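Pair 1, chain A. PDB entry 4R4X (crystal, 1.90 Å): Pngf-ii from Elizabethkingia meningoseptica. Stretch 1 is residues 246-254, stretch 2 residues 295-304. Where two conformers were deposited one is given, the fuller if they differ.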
# COMPACT_ATOMS: atom_id res chain seq x y z
N ASP A 246 13.64 1.80 20.54
CA ASP A 246 13.07 2.51 19.39
C ASP A 246 14.14 2.68 18.30
O ASP A 246 14.96 3.62 18.31
CB ASP A 246 12.46 3.86 19.80
CG ASP A 246 13.45 4.81 20.48
OD1 ASP A 246 14.37 4.35 21.18
OD2 ASP A 246 13.27 6.06 20.33
N ARG A 247 14.11 1.77 17.33
CA ARG A 247 15.22 1.62 16.40
C ARG A 247 14.96 2.31 15.08
O ARG A 247 13.83 2.43 14.64
CB ARG A 247 15.49 0.14 16.11
CG ARG A 247 15.76 -0.70 17.34
CD ARG A 247 16.94 -0.21 18.17
NE ARG A 247 17.38 -1.27 19.08
CZ ARG A 247 18.46 -1.21 19.85
NH1 ARG A 247 19.24 -0.13 19.84
NH2 ARG A 247 18.77 -2.23 20.64
N THR A 248 16.04 2.76 14.46
CA THR A 248 15.99 3.30 13.13
C THR A 248 15.81 2.14 12.17
O THR A 248 16.51 1.11 12.29
CB THR A 248 17.30 4.04 12.81
OG1 THR A 248 17.50 5.08 13.79
CG2 THR A 248 17.24 4.65 11.43
N GLY A 249 14.84 2.31 11.29
CA GLY A 249 14.52 1.39 10.22
C GLY A 249 14.47 2.04 8.83
O GLY A 249 14.20 3.25 8.67
N ASP A 250 14.73 1.22 7.82
CA ASP A 250 14.59 1.63 6.43
C ASP A 250 14.13 0.44 5.63
O ASP A 250 14.60 -0.68 5.85
CB ASP A 250 15.94 2.06 5.84
CG ASP A 250 16.09 3.56 5.66
OD1 ASP A 250 15.11 4.33 5.75
OD2 ASP A 250 17.23 3.98 5.40
N VAL A 251 13.23 0.68 4.70
CA VAL A 251 13.01 -0.19 3.56
C VAL A 251 13.67 0.54 2.40
O VAL A 251 13.42 1.74 2.17
CB VAL A 251 11.52 -0.40 3.27
CG1 VAL A 251 11.34 -1.31 2.07
CG2 VAL A 251 10.83 -0.97 4.50
N PHE A 252 14.57 -0.17 1.72
CA PHE A 252 15.43 0.44 0.73
C PHE A 252 15.51 -0.42 -0.51
O PHE A 252 15.20 -1.61 -0.48
CB PHE A 252 16.84 0.70 1.29
CG PHE A 252 17.59 -0.54 1.70
CD1 PHE A 252 17.46 -1.05 2.98
CD2 PHE A 252 18.43 -1.19 0.81
CE1 PHE A 252 18.15 -2.21 3.37
CE2 PHE A 252 19.14 -2.32 1.19
CZ PHE A 252 18.98 -2.85 2.47
N ILE A 253 15.86 0.22 -1.61
CA ILE A 253 16.25 -0.46 -2.84
C ILE A 253 17.66 -0.01 -3.21
O ILE A 253 18.15 1.04 -2.75
CB ILE A 253 15.27 -0.23 -4.01
CG1 ILE A 253 15.14 1.25 -4.36
CG2 ILE A 253 13.89 -0.80 -3.67
CD1 ILE A 253 14.36 1.55 -5.61
N ILE A 254 18.33 -0.82 -4.04
CA ILE A 254 19.71 -0.55 -4.40
C ILE A 254 19.80 -0.23 -5.90
O ILE A 254 19.69 -1.14 -6.74
CB ILE A 254 20.62 -1.75 -4.04
CG1 ILE A 254 20.58 -2.00 -2.53
CG2 ILE A 254 22.05 -1.47 -4.48
CD1 ILE A 254 21.28 -3.25 -2.07
N PRO A 295 24.14 6.06 -4.44
CA PRO A 295 23.79 5.65 -3.08
C PRO A 295 22.45 4.93 -3.09
O PRO A 295 21.73 5.02 -4.08
CB PRO A 295 23.69 6.99 -2.33
CG PRO A 295 23.35 8.00 -3.37
CD PRO A 295 23.91 7.50 -4.67
N PHE A 296 22.10 4.20 -2.03
CA PHE A 296 20.82 3.51 -2.02
C PHE A 296 19.64 4.50 -1.87
O PHE A 296 19.82 5.66 -1.47
CB PHE A 296 20.77 2.37 -0.99
CG PHE A 296 20.65 2.81 0.43
CD1 PHE A 296 19.40 2.96 1.02
CD2 PHE A 296 21.78 3.03 1.22
CE1 PHE A 296 19.27 3.34 2.34
CE2 PHE A 296 21.66 3.40 2.55
CZ PHE A 296 20.40 3.55 3.12
N ILE A 297 18.45 4.02 -2.25
CA ILE A 297 17.21 4.79 -2.13
C ILE A 297 16.38 4.21 -0.99
O ILE A 297 16.11 2.98 -0.94
CB ILE A 297 16.43 4.74 -3.44
CG1 ILE A 297 17.19 5.58 -4.48
CG2 ILE A 297 14.98 5.24 -3.32
CD1 ILE A 297 16.59 5.49 -5.84
N GLU A 298 15.97 5.11 -0.09
CA GLU A 298 15.02 4.77 0.98
C GLU A 298 13.59 4.79 0.47
O GLU A 298 13.05 5.87 0.14
CB GLU A 298 15.12 5.79 2.13
CG GLU A 298 16.48 5.91 2.71
CD GLU A 298 16.57 6.93 3.82
OE1 GLU A 298 16.08 8.07 3.65
OE2 GLU A 298 17.16 6.60 4.86
N LEU A 299 12.95 3.63 0.34
CA LEU A 299 11.51 3.63 0.02
C LEU A 299 10.70 4.23 1.17
O LEU A 299 9.77 4.99 0.93
CB LEU A 299 10.99 2.22 -0.25
CG LEU A 299 11.61 1.43 -1.40
CD1 LEU A 299 10.76 0.17 -1.65
CD2 LEU A 299 11.67 2.30 -2.67
N MSE A 300 11.08 3.90 2.40
CA MSE A 300 10.33 4.28 3.61
C MSE A 300 11.30 4.32 4.76
O MSE A 300 11.96 3.33 5.03
CB MSE A 300 9.23 3.24 3.92
CG MSE A 300 8.49 3.48 5.25
SE MSE A 300 7.83 1.80 6.07
CE MSE A 300 7.20 0.87 4.46
N ARG A 301 11.39 5.46 5.45
CA ARG A 301 12.15 5.59 6.68
C ARG A 301 11.15 5.50 7.82
O ARG A 301 10.12 6.21 7.81
CB ARG A 301 12.91 6.93 6.72
CG ARG A 301 13.55 7.28 8.07
CD ARG A 301 15.06 7.14 8.15
NE ARG A 301 15.77 7.82 7.06
CZ ARG A 301 16.23 9.07 7.04
NH1 ARG A 301 16.05 9.92 8.05
NH2 ARG A 301 16.85 9.51 5.94
N PHE A 302 11.41 4.60 8.77
CA PHE A 302 10.49 4.36 9.87
C PHE A 302 11.27 4.14 11.16
O PHE A 302 12.48 3.86 11.14
CB PHE A 302 9.54 3.17 9.60
CG PHE A 302 10.22 1.82 9.54
CD1 PHE A 302 10.85 1.38 8.37
CD2 PHE A 302 10.21 0.97 10.65
CE1 PHE A 302 11.48 0.14 8.33
CE2 PHE A 302 10.85 -0.27 10.61
CZ PHE A 302 11.48 -0.69 9.45
N PHE A 303 10.57 4.29 12.28
CA PHE A 303 11.18 4.04 13.56
C PHE A 303 10.34 3.05 14.31
O PHE A 303 9.13 3.22 14.38
CB PHE A 303 11.36 5.35 14.30
CG PHE A 303 12.36 6.23 13.63
CD1 PHE A 303 11.99 7.01 12.55
CD2 PHE A 303 13.69 6.15 13.98
CE1 PHE A 303 12.94 7.75 11.85
CE2 PHE A 303 14.64 6.91 13.31
CZ PHE A 303 14.27 7.70 12.22
N THR A 304 10.96 2.02 14.87
CA THR A 304 10.20 1.04 15.67
C THR A 304 9.75 1.68 16.98
O THR A 304 10.40 2.59 17.51
CB THR A 304 10.94 -0.27 15.99
OG1 THR A 304 11.96 -0.05 16.98
CG2 THR A 304 11.54 -0.89 14.76

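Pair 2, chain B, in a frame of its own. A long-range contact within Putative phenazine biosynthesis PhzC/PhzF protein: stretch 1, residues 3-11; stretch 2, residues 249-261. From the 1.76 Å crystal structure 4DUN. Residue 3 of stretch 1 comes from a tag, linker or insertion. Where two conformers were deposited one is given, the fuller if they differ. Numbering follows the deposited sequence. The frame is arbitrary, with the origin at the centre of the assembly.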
# COMPACT_ATOMS: atom_id res chain seq x y z
N ALA B 3 -7.70 -2.42 20.77
CA ALA B 3 -8.84 -3.24 21.16
C ALA B 3 -9.01 -4.44 20.23
O ALA B 3 -9.45 -5.49 20.68
CB ALA B 3 -10.11 -2.40 21.19
N MET B 4 -8.66 -4.29 18.93
CA MET B 4 -8.77 -5.37 17.97
C MET B 4 -7.38 -5.90 17.61
O MET B 4 -6.46 -5.12 17.34
CB MET B 4 -9.57 -4.97 16.70
CG MET B 4 -9.22 -3.61 16.11
SD MET B 4 -10.51 -2.84 15.06
CE MET B 4 -11.55 -2.13 16.27
N GLU B 5 -7.22 -7.24 17.65
CA GLU B 5 -5.95 -7.90 17.29
C GLU B 5 -5.73 -7.78 15.80
O GLU B 5 -6.68 -7.93 15.01
CB GLU B 5 -5.94 -9.37 17.71
CG GLU B 5 -6.18 -9.65 19.18
CD GLU B 5 -6.59 -11.10 19.39
OE1 GLU B 5 -7.79 -11.35 19.65
OE2 GLU B 5 -5.73 -11.98 19.18
N TYR B 6 -4.50 -7.49 15.39
CA TYR B 6 -4.20 -7.26 13.97
C TYR B 6 -2.90 -7.96 13.60
O TYR B 6 -1.93 -7.94 14.37
CB TYR B 6 -4.16 -5.75 13.65
CG TYR B 6 -3.83 -5.47 12.20
CD1 TYR B 6 -4.70 -5.85 11.19
CD2 TYR B 6 -2.60 -4.94 11.84
CE1 TYR B 6 -4.36 -5.70 9.84
CE2 TYR B 6 -2.25 -4.77 10.50
CZ TYR B 6 -3.13 -5.16 9.50
OH TYR B 6 -2.81 -4.99 8.18
N TYR B 7 -2.91 -8.61 12.43
CA TYR B 7 -1.81 -9.43 11.93
C TYR B 7 -1.57 -9.17 10.47
O TYR B 7 -2.52 -9.00 9.71
CB TYR B 7 -2.17 -10.94 12.08
CG TYR B 7 -2.59 -11.36 13.47
CD1 TYR B 7 -3.90 -11.22 13.90
CD2 TYR B 7 -1.67 -11.93 14.35
CE1 TYR B 7 -4.29 -11.59 15.20
CE2 TYR B 7 -2.05 -12.32 15.64
CZ TYR B 7 -3.36 -12.15 16.06
OH TYR B 7 -3.72 -12.54 17.32
N ILE B 8 -0.30 -9.18 10.07
CA ILE B 8 0.09 -9.13 8.66
C ILE B 8 0.69 -10.49 8.35
O ILE B 8 1.66 -10.88 9.00
CB ILE B 8 1.05 -7.98 8.27
CG1 ILE B 8 0.42 -6.60 8.56
CG2 ILE B 8 1.44 -8.13 6.77
CD1 ILE B 8 1.42 -5.41 8.44
N VAL B 9 0.09 -11.21 7.41
CA VAL B 9 0.47 -12.59 7.09
C VAL B 9 0.73 -12.73 5.60
O VAL B 9 -0.07 -12.24 4.80
CB VAL B 9 -0.69 -13.55 7.53
CG1 VAL B 9 -0.45 -15.01 7.11
CG2 VAL B 9 -0.95 -13.46 9.04
N ASP B 10 1.79 -13.49 5.24
CA ASP B 10 2.10 -13.83 3.85
C ASP B 10 1.53 -15.21 3.54
O ASP B 10 1.96 -16.19 4.15
CB ASP B 10 3.64 -13.80 3.62
CG ASP B 10 4.24 -12.41 3.83
OD1 ASP B 10 3.47 -11.41 3.82
OD2 ASP B 10 5.47 -12.33 4.04
N SER B 11 0.59 -15.30 2.59
CA SER B 11 -0.06 -16.56 2.20
C SER B 11 0.68 -17.22 1.07
O SER B 11 1.18 -16.52 0.19
CB SER B 11 -1.51 -16.32 1.81
OG SER B 11 -2.22 -15.80 2.91
N GLY B 249 -1.29 -24.28 0.85
CA GLY B 249 -0.15 -23.41 1.01
C GLY B 249 0.24 -23.18 2.45
O GLY B 249 -0.55 -23.42 3.38
N GLU B 250 1.48 -22.73 2.63
CA GLU B 250 2.04 -22.36 3.92
C GLU B 250 1.73 -20.88 4.13
O GLU B 250 1.38 -20.18 3.17
CB GLU B 250 3.56 -22.59 3.93
CG GLU B 250 4.01 -24.03 3.75
CD GLU B 250 5.51 -24.17 3.61
OE1 GLU B 250 6.26 -23.43 4.30
OE2 GLU B 250 5.95 -25.02 2.80
N ALA B 251 1.84 -20.40 5.36
CA ALA B 251 1.71 -18.97 5.66
C ALA B 251 2.80 -18.58 6.65
O ALA B 251 3.29 -19.44 7.41
CB ALA B 251 0.33 -18.63 6.21
N VAL B 252 3.20 -17.30 6.62
CA VAL B 252 4.24 -16.76 7.50
C VAL B 252 3.72 -15.47 8.17
O VAL B 252 3.13 -14.63 7.49
CB VAL B 252 5.58 -16.45 6.75
CG1 VAL B 252 6.67 -16.00 7.73
CG2 VAL B 252 6.07 -17.63 5.93
N LEU B 253 3.99 -15.29 9.47
CA LEU B 253 3.59 -14.07 10.20
C LEU B 253 4.67 -13.01 10.02
O LEU B 253 5.83 -13.26 10.33
CB LEU B 253 3.39 -14.37 11.70
CG LEU B 253 3.00 -13.17 12.59
CD1 LEU B 253 1.63 -12.64 12.23
CD2 LEU B 253 3.09 -13.53 14.05
N PHE B 254 4.27 -11.81 9.57
CA PHE B 254 5.20 -10.69 9.46
C PHE B 254 5.12 -9.78 10.70
O PHE B 254 6.14 -9.36 11.22
CB PHE B 254 4.91 -9.85 8.18
CG PHE B 254 5.61 -8.50 8.16
CD1 PHE B 254 7.00 -8.41 8.14
CD2 PHE B 254 4.87 -7.32 8.15
CE1 PHE B 254 7.64 -7.17 8.09
CE2 PHE B 254 5.52 -6.07 8.11
CZ PHE B 254 6.90 -6.00 8.09
N MET B 255 3.90 -9.46 11.14
CA MET B 255 3.71 -8.48 12.20
C MET B 255 2.46 -8.83 12.99
O MET B 255 1.45 -9.24 12.40
CB MET B 255 3.58 -7.08 11.52
CG MET B 255 3.71 -5.87 12.46
SD MET B 255 2.24 -5.55 13.48
CE MET B 255 0.95 -5.45 12.20
N GLN B 256 2.53 -8.70 14.31
CA GLN B 256 1.41 -8.92 15.22
C GLN B 256 1.24 -7.67 16.08
O GLN B 256 2.21 -7.20 16.67
CB GLN B 256 1.63 -10.18 16.08
CG GLN B 256 0.66 -10.34 17.25
CD GLN B 256 0.91 -11.59 18.07
OE1 GLN B 256 1.99 -12.19 18.05
NE2 GLN B 256 -0.11 -12.00 18.81
N GLY B 257 0.04 -7.12 16.13
CA GLY B 257 -0.23 -5.92 16.90
C GLY B 257 -1.68 -5.70 17.25
O GLY B 257 -2.49 -6.62 17.22
N THR B 258 -2.00 -4.45 17.60
CA THR B 258 -3.37 -4.07 17.95
C THR B 258 -3.74 -2.76 17.28
O THR B 258 -2.92 -1.85 17.21
CB THR B 258 -3.55 -3.95 19.48
OG1 THR B 258 -2.66 -2.96 19.98
CG2 THR B 258 -3.33 -5.27 20.22
N ILE B 259 -4.98 -2.66 16.81
CA ILE B 259 -5.51 -1.42 16.26
C ILE B 259 -6.24 -0.74 17.40
O ILE B 259 -7.11 -1.35 18.03
CB ILE B 259 -6.37 -1.64 14.99
CG1 ILE B 259 -5.45 -2.10 13.80
CG2 ILE B 259 -7.18 -0.39 14.64
CD1 ILE B 259 -6.19 -2.69 12.62
N LYS B 260 -5.89 0.53 17.63
CA LYS B 260 -6.37 1.38 18.71
C LYS B 260 -7.64 2.13 18.30
O LYS B 260 -7.58 3.31 17.93
CB LYS B 260 -5.24 2.36 19.14
CG LYS B 260 -3.80 1.90 18.82
CD LYS B 260 -3.27 0.73 19.68
CE LYS B 260 -2.75 1.15 21.03
NZ LYS B 260 -1.93 0.09 21.66
N ILE B 261 -8.79 1.43 18.33
CA ILE B 261 -10.12 1.99 18.00
C ILE B 261 -11.06 1.49 19.09
O ILE B 261 -10.98 0.32 19.46
CB ILE B 261 -10.64 1.65 16.57
CG1 ILE B 261 -9.72 2.21 15.46
CG2 ILE B 261 -12.09 2.18 16.40
CD1 ILE B 261 -10.06 1.81 14.02

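Pair 1 and pair 2 are both antiparallel two-strand ladders interrupted by a classic one-residue bulge. Over 14 central residues their N, CA and C atoms superpose with an RMSD of 0.6 Å, and the N-to-C directions of the strands meet at 156° in pair 1 and 145° in pair 2.

The bulge is the firmest landmark. Its extra residue is Leu299(A) in pair 1 and Phe254(B) in pair 2, with CA atoms 0.2 Å apart after superposition and helical-like torsions (-66/-41 and -96/-45). In each, one carbonyl receives two amides. Val251(A) O accepts from Met300(A) N at 3.2 Å and, weakly because the angle is only 122°, from Leu299(A) N at 2.7 Å. Ile8(B) O accepts from Phe254(B) N at 2.8 Å with a good angle of 161°, while its bond from Met255(B) N, at 3.4 Å, is the weak one. The same fork thus leans toward opposite prongs.

Val251(A) and Ile8(B) match best in side-chain position, their centres 0.2 Å apart. Val251(A) CG1 meets Leu299(A) CD1 at 4.0 Å and its CG2 meets Met300(A) CE, of a selenomethionine, at 4.1 Å; Ile8(B) CG2 meets Phe254(B) CD2 at 3.8 Å and its longer CD1 meets Met255(B) CE at 3.8 Å.

On this same face, the next bridge reverses the placement of bulk. Gly249(A) lies under the ring of Phe302(A), its CA 3.8 Å from the centroid and 15° off the normal; an ideal CB would come within 2.5 Å of Phe302(A) CZ, a clash. In pair 2 the aromatic residue is Tyr6(B) and the glycine is Gly257(B). The Tyr6(B) ring packs along its neighbours, CD2 lying 3.6 Å from Met255(B) CE and CG 3.7 Å from Ile259(B) CD1.

The other face differs in chemistry. Asp250(A) OD2 approaches Glu298(A) OE2 at 2.7 Å, close enough that one acid probably carries a proton, and Asp250(A) OD1 makes a long salt bridge to Arg301(A) NE at 3.8 Å. Arg301(A) NH2 also bridges Glu298(A) OE1 at 2.8 Å. At the matching positions, Tyr7(B) CD2 contacts Leu253(B) CD1 at 4.0 Å, at the ring edge, and Tyr7(B) CE2 lies 3.7 Å from Gln256(B) CG. A charged cluster is replaced by largely apolar packing on nearly the same backbone.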